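Local coordinates for protein lactose Operon Repressor (PDB 1JYE) that probably represses transcription of the lactose operon in Escherichia coli by binding operator DNA, at residues H173-G178 against T206-Q211; L177-I182 against D267-G272. The protein carries 1 engineered substitution. One frame throughout, in Å; residues are numbered along the deposited sequence.

Interaction 1: residues H173-G178 against T206-Q211; sequences HLVALG and TRNQIQ
The two methyls of V175 meet N208 and I210 where the last turn of helix 163-177 faces the turn that follows helix 192-207. The apolar part is a single methyl contact: CG2 of V175 lies 3.9 Å from CD1 of I210, the side chains running past one another in opposite senses. With its CG1 branch anti to the backbone N (chi1 172°), V175 presents both methyls to that turn, CG2 to isoleucine and asparagine, CG1 to asparagine alone. Across the contact, the N208 amide meets just these methyls: CG1 of V175 sits 3.7 Å from OD1 of N208, and CG2 of V175 is 4.0 Å from CG of N208. The amide nitrogen is used within its own helix end, ND2 of N208 bonding to the carbonyl O of Y204. Both helices end in Schellman motifs with positive phi at G178 and Q209: G178 N bonds to V175 O at 2.9 Å, Q209 N to T206 O at 2.8 Å and I210 N to L205 O. No hydrogen bond crosses the contact. On helix 163-177 L174 packs on strand 241-244, while CD1 of I210 lies 3.8 Å from O of H179, in the loop before strand 182-186.

Interaction 2: residues L177-I182 against D267-G272; sequences LGHQQI and DISVVG
The imidazole of H179 approaches the hydroxymethyl of S269 at one end of the parallel sheet in this periplasmic-binding-protein-like domain, where a helix-to-strand loop faces edge strand 269-271. The ring's far end does the touching: NE2 of H179 is 3.4 Å from OG of S269, and CE1 of H179 is 3.7 Å from the same oxygen. The serine comes obliquely to the ring and brings its carbon too, CB of S269 lying 3.8 Å from NE2 of H179. Both polar groups are buried and bond to the backbone of L330, NE2 of H179 to the carbonyl O and OG of S269 to the N of L330. At the other ring nitrogen, ND1 of H179 bonds to OG1 of T240, so partners at both nitrogens fix the ring's rotation. Around the pair, H179 and S269 both pack on A241 of strand 241-244, and H179 also rests on L174 of helix 163-177. Farther out, backbone bonds from S269 to T240 and M242 set the edge strand in place, and Q181 is likewise bonded to T240 through its backbone. Besides the N of L330, OG of S269 has a weak bond to the carbonyl O of G265.

Both contacts belong to the same parallel-sheet domain, and their centres lie about 9 Å apart. Interaction 1 is partly buried and joins the last turn of one helix to the turn after another; interaction 2 is buried and ties the loop after the first of those helices to the sheet edge. They share L177 and G178, and a probable hydrogen bond from H179 N to L174 O, 3.0 Å long, closes the Schellman turn at G178 as its outer bond. L174 is a second bridge, its CD2 packing 3.9 Å from CG2 of V271. Methyl packing makes interaction 1, whereas interaction 2 sets together polar side chains whose clear hydrogen bonds run to other parts of the chain.

Interaction 1: residues H173-G178 against T206-Q211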
loop_
_atom_site.group_PDB
_atom_site.type_symbol
_atom_site.label_atom_id
_atom_site.label_comp_id
_atom_site.label_asym_id
_atom_site.label_seq_id
_atom_site.Cartn_x
_atom_site.Cartn_y
_atom_site.Cartn_z
ATOM N N HIS A 173 9.914 11.877 22.926
ATOM C CA HIS A 173 10.875 10.789 22.777
ATOM C C HIS A 173 12.250 11.368 22.435
ATOM O O HIS A 173 13.255 11.016 23.056
ATOM C CB HIS A 173 10.412 9.832 21.670
ATOM C CG HIS A 173 11.352 8.693 21.420
ATOM N ND1 HIS A 173 11.745 7.820 22.411
ATOM C CD2 HIS A 173 11.964 8.275 20.286
ATOM C CE1 HIS A 173 12.557 6.912 21.898
ATOM N NE2 HIS A 173 12.706 7.166 20.610
ATOM N N LEU A 174 12.288 12.264 21.452
ATOM C CA LEU A 174 13.534 12.893 21.027
ATOM C C LEU A 174 14.113 13.788 22.117
ATOM O O LEU A 174 15.322 13.795 22.348
ATOM C CB LEU A 174 13.310 13.707 19.749
ATOM C CG LEU A 174 12.952 12.858 18.523
ATOM C CD1 LEU A 174 12.700 13.748 17.325
ATOM C CD2 LEU A 174 14.093 11.881 18.234
ATOM N N VAL A 175 13.248 14.539 22.791
ATOM C CA VAL A 175 13.706 15.425 23.861
ATOM C C VAL A 175 14.311 14.615 25.007
ATOM O O VAL A 175 15.369 14.971 25.541
ATOM C CB VAL A 175 12.549 16.291 24.402
ATOM C CG1 VAL A 175 13.001 17.065 25.642
ATOM C CG2 VAL A 175 12.093 17.264 23.325
ATOM N N ALA A 176 13.642 13.524 25.369
ATOM C CA ALA A 176 14.100 12.661 26.450
ATOM C C ALA A 176 15.464 12.053 26.136
ATOM O O ALA A 176 16.253 11.790 27.044
ATOM C CB ALA A 176 13.081 11.558 26.708
ATOM N N LEU A 177 15.733 11.825 24.853
ATOM C CA LEU A 177 17.011 11.262 24.431
ATOM C C LEU A 177 18.115 12.314 24.438
ATOM O O LEU A 177 19.295 11.981 24.325
ATOM C CB LEU A 177 16.890 10.644 23.034
ATOM C CG LEU A 177 16.139 9.312 22.950
ATOM C CD1 LEU A 177 15.929 8.934 21.491
ATOM C CD2 LEU A 177 16.926 8.228 23.682
ATOM N N GLY A 178 17.730 13.584 24.564
ATOM C CA GLY A 178 18.711 14.659 24.602
ATOM C C GLY A 178 18.819 15.531 23.361
ATOM O O GLY A 178 19.686 16.402 23.283
ATOM N N THR A 206 7.676 23.656 21.200
ATOM C CA THR A 206 7.626 24.942 21.897
ATOM C C THR A 206 7.495 24.720 23.401
ATOM O O THR A 206 8.149 25.399 24.196
ATOM C CB THR A 206 6.440 25.801 21.406
ATOM O OG1 THR A 206 6.600 26.082 20.011
ATOM C CG2 THR A 206 6.389 27.124 22.169
ATOM N N ARG A 207 6.659 23.767 23.797
ATOM C CA ARG A 207 6.482 23.476 25.215
ATOM C C ARG A 207 7.800 23.026 25.843
ATOM O O ARG A 207 8.018 23.198 27.044
ATOM C CB ARG A 207 5.416 22.395 25.420
ATOM C CG ARG A 207 3.988 22.874 25.191
ATOM C CD ARG A 207 2.991 21.848 25.717
ATOM N NE ARG A 207 1.611 22.309 25.630
ATOM C CZ ARG A 207 0.567 21.615 26.071
ATOM N NH1 ARG A 207 0.750 20.427 26.630
ATOM N NH2 ARG A 207 -0.659 22.107 25.952
ATOM N N ASN A 208 8.675 22.450 25.025
ATOM C CA ASN A 208 9.976 21.985 25.498
ATOM C C ASN A 208 11.067 23.017 25.202
ATOM O O ASN A 208 12.261 22.713 25.232
ATOM C CB ASN A 208 10.304 20.628 24.861
ATOM C CG ASN A 208 9.557 19.484 25.530
ATOM O OD1 ASN A 208 9.984 18.974 26.567
ATOM N ND2 ASN A 208 8.422 19.099 24.959
ATOM N N GLN A 209 10.630 24.244 24.924
ATOM C CA GLN A 209 11.510 25.376 24.645
ATOM C C GLN A 209 12.519 25.148 23.530
ATOM O O GLN A 209 13.665 25.590 23.606
ATOM C CB GLN A 209 12.216 25.799 25.944
ATOM C CG GLN A 209 11.222 25.967 27.089
ATOM C CD GLN A 209 11.831 26.511 28.375
ATOM O OE1 GLN A 209 11.290 26.298 29.459
ATOM N NE2 GLN A 209 12.941 27.225 28.259
ATOM N N ILE A 210 12.072 24.471 22.477
ATOM C CA ILE A 210 12.920 24.181 21.334
ATOM C C ILE A 210 12.289 24.677 20.044
ATOM O O ILE A 210 11.098 24.468 19.805
ATOM C CB ILE A 210 13.144 22.657 21.171
ATOM C CG1 ILE A 210 13.916 22.109 22.369
ATOM C CG2 ILE A 210 13.885 22.379 19.861
ATOM C CD1 ILE A 210 13.973 20.595 22.411
ATOM N N GLN A 211 13.086 25.356 19.227
ATOM C CA GLN A 211 12.629 25.815 17.925
ATOM C C GLN A 211 13.375 24.928 16.926
ATOM O O GLN A 211 14.598 24.804 16.991
ATOM C CB GLN A 211 12.988 27.286 17.699
ATOM C CG GLN A 211 12.099 28.256 18.471
ATOM C CD GLN A 211 12.385 29.708 18.129
ATOM O OE1 GLN A 211 13.479 30.206 18.374
ATOM N NE2 GLN A 211 11.399 30.391 17.553
#

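Interaction 2: residues L177-I182 against D267-G272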
loop_
_atom_site.group_PDB
_atom_site.type_symbol
_atom_site.label_atom_id
_atom_site.label_comp_id
_atom_site.label_asym_id
_atom_site.label_seq_id
_atom_site.Cartn_x
_atom_site.Cartn_y
_atom_site.Cartn_z
ATOM N N LEU A 177 15.733 11.825 24.853
ATOM C CA LEU A 177 17.011 11.262 24.431
ATOM C C LEU A 177 18.115 12.314 24.438
ATOM O O LEU A 177 19.295 11.981 24.325
ATOM C CB LEU A 177 16.890 10.644 23.034
ATOM C CG LEU A 177 16.139 9.312 22.950
ATOM C CD1 LEU A 177 15.929 8.934 21.491
ATOM C CD2 LEU A 177 16.926 8.228 23.682
ATOM N N GLY A 178 17.730 13.584 24.564
ATOM C CA GLY A 178 18.711 14.659 24.602
ATOM C C GLY A 178 18.819 15.531 23.361
ATOM O O GLY A 178 19.686 16.402 23.283
ATOM N N HIS A 179 17.942 15.315 22.386
ATOM C CA HIS A 179 17.982 16.098 21.153
ATOM C C HIS A 179 17.505 17.536 21.324
ATOM O O HIS A 179 16.492 17.792 21.972
ATOM C CB HIS A 179 17.144 15.414 20.072
ATOM C CG HIS A 179 17.737 14.135 19.577
ATOM N ND1 HIS A 179 18.792 14.099 18.692
ATOM C CD2 HIS A 179 17.454 12.846 19.879
ATOM C CE1 HIS A 179 19.136 12.843 18.472
ATOM N NE2 HIS A 179 18.340 12.064 19.181
ATOM N N GLN A 180 18.246 18.461 20.718
ATOM C CA GLN A 180 17.929 19.886 20.766
ATOM C C GLN A 180 17.901 20.476 19.356
ATOM O O GLN A 180 17.252 21.492 19.119
ATOM C CB GLN A 180 18.970 20.628 21.611
ATOM C CG GLN A 180 19.021 20.189 23.067
ATOM C CD GLN A 180 17.763 20.548 23.834
ATOM O OE1 GLN A 180 16.675 20.063 23.528
ATOM N NE2 GLN A 180 17.908 21.404 24.841
ATOM N N GLN A 181 18.618 19.838 18.430
ATOM C CA GLN A 181 18.679 20.273 17.031
ATOM C C GLN A 181 17.761 19.357 16.234
ATOM O O GLN A 181 18.181 18.299 15.764
ATOM C CB GLN A 181 20.108 20.150 16.496
ATOM C CG GLN A 181 21.117 21.087 17.144
ATOM C CD GLN A 181 20.863 22.541 16.799
ATOM O OE1 GLN A 181 19.964 23.176 17.350
ATOM N NE2 GLN A 181 21.651 23.073 15.873
ATOM N N ILE A 182 16.515 19.780 16.064
ATOM C CA ILE A 182 15.521 18.967 15.380
ATOM C C ILE A 182 14.929 19.587 14.121
ATOM O O ILE A 182 14.667 20.786 14.067
ATOM C CB ILE A 182 14.382 18.631 16.366
ATOM C CG1 ILE A 182 14.974 17.913 17.584
ATOM C CG2 ILE A 182 13.313 17.774 15.684
ATOM C CD1 ILE A 182 14.004 17.706 18.726
ATOM N N ASP A 267 24.007 9.196 13.995
ATOM C CA ASP A 267 24.280 10.567 13.577
ATOM C C ASP A 267 23.004 11.396 13.509
ATOM O O ASP A 267 22.945 12.500 14.045
ATOM C CB ASP A 267 24.989 10.570 12.220
ATOM C CG ASP A 267 26.406 10.024 12.304
ATOM O OD1 ASP A 267 26.889 9.455 11.305
ATOM O OD2 ASP A 267 27.041 10.174 13.372
ATOM N N ILE A 268 21.984 10.866 12.842
ATOM C CA ILE A 268 20.712 11.568 12.742
ATOM C C ILE A 268 19.574 10.606 13.052
ATOM O O ILE A 268 19.344 9.645 12.315
ATOM C CB ILE A 268 20.486 12.159 11.336
ATOM C CG1 ILE A 268 21.590 13.170 11.009
ATOM C CG2 ILE A 268 19.116 12.839 11.275
ATOM C CD1 ILE A 268 21.418 13.861 9.674
ATOM N N SER A 269 18.879 10.859 14.156
ATOM C CA SER A 269 17.757 10.017 14.555
ATOM C C SER A 269 16.539 10.365 13.716
ATOM O O SER A 269 16.380 11.503 13.267
ATOM C CB SER A 269 17.436 10.209 16.039
ATOM O OG SER A 269 18.435 9.628 16.858
ATOM N N VAL A 270 15.674 9.380 13.509
ATOM C CA VAL A 270 14.483 9.588 12.704
ATOM C C VAL A 270 13.263 8.939 13.332
ATOM O O VAL A 270 13.324 7.799 13.798
ATOM C CB VAL A 270 14.669 8.992 11.277
ATOM C CG1 VAL A 270 13.407 9.185 10.457
ATOM C CG2 VAL A 270 15.857 9.646 10.589
ATOM N N VAL A 271 12.158 9.680 13.360
ATOM C CA VAL A 271 10.904 9.156 13.881
ATOM C C VAL A 271 9.889 9.265 12.749
ATOM O O VAL A 271 9.721 10.331 12.155
ATOM C CB VAL A 271 10.391 9.969 15.092
ATOM C CG1 VAL A 271 9.081 9.385 15.586
ATOM C CG2 VAL A 271 11.425 9.952 16.202
ATOM N N GLY A 272 9.235 8.152 12.431
ATOM C CA GLY A 272 8.242 8.165 11.374
ATOM C C GLY A 272 6.840 8.299 11.933
ATOM O O GLY A 272 6.653 8.762 13.062
#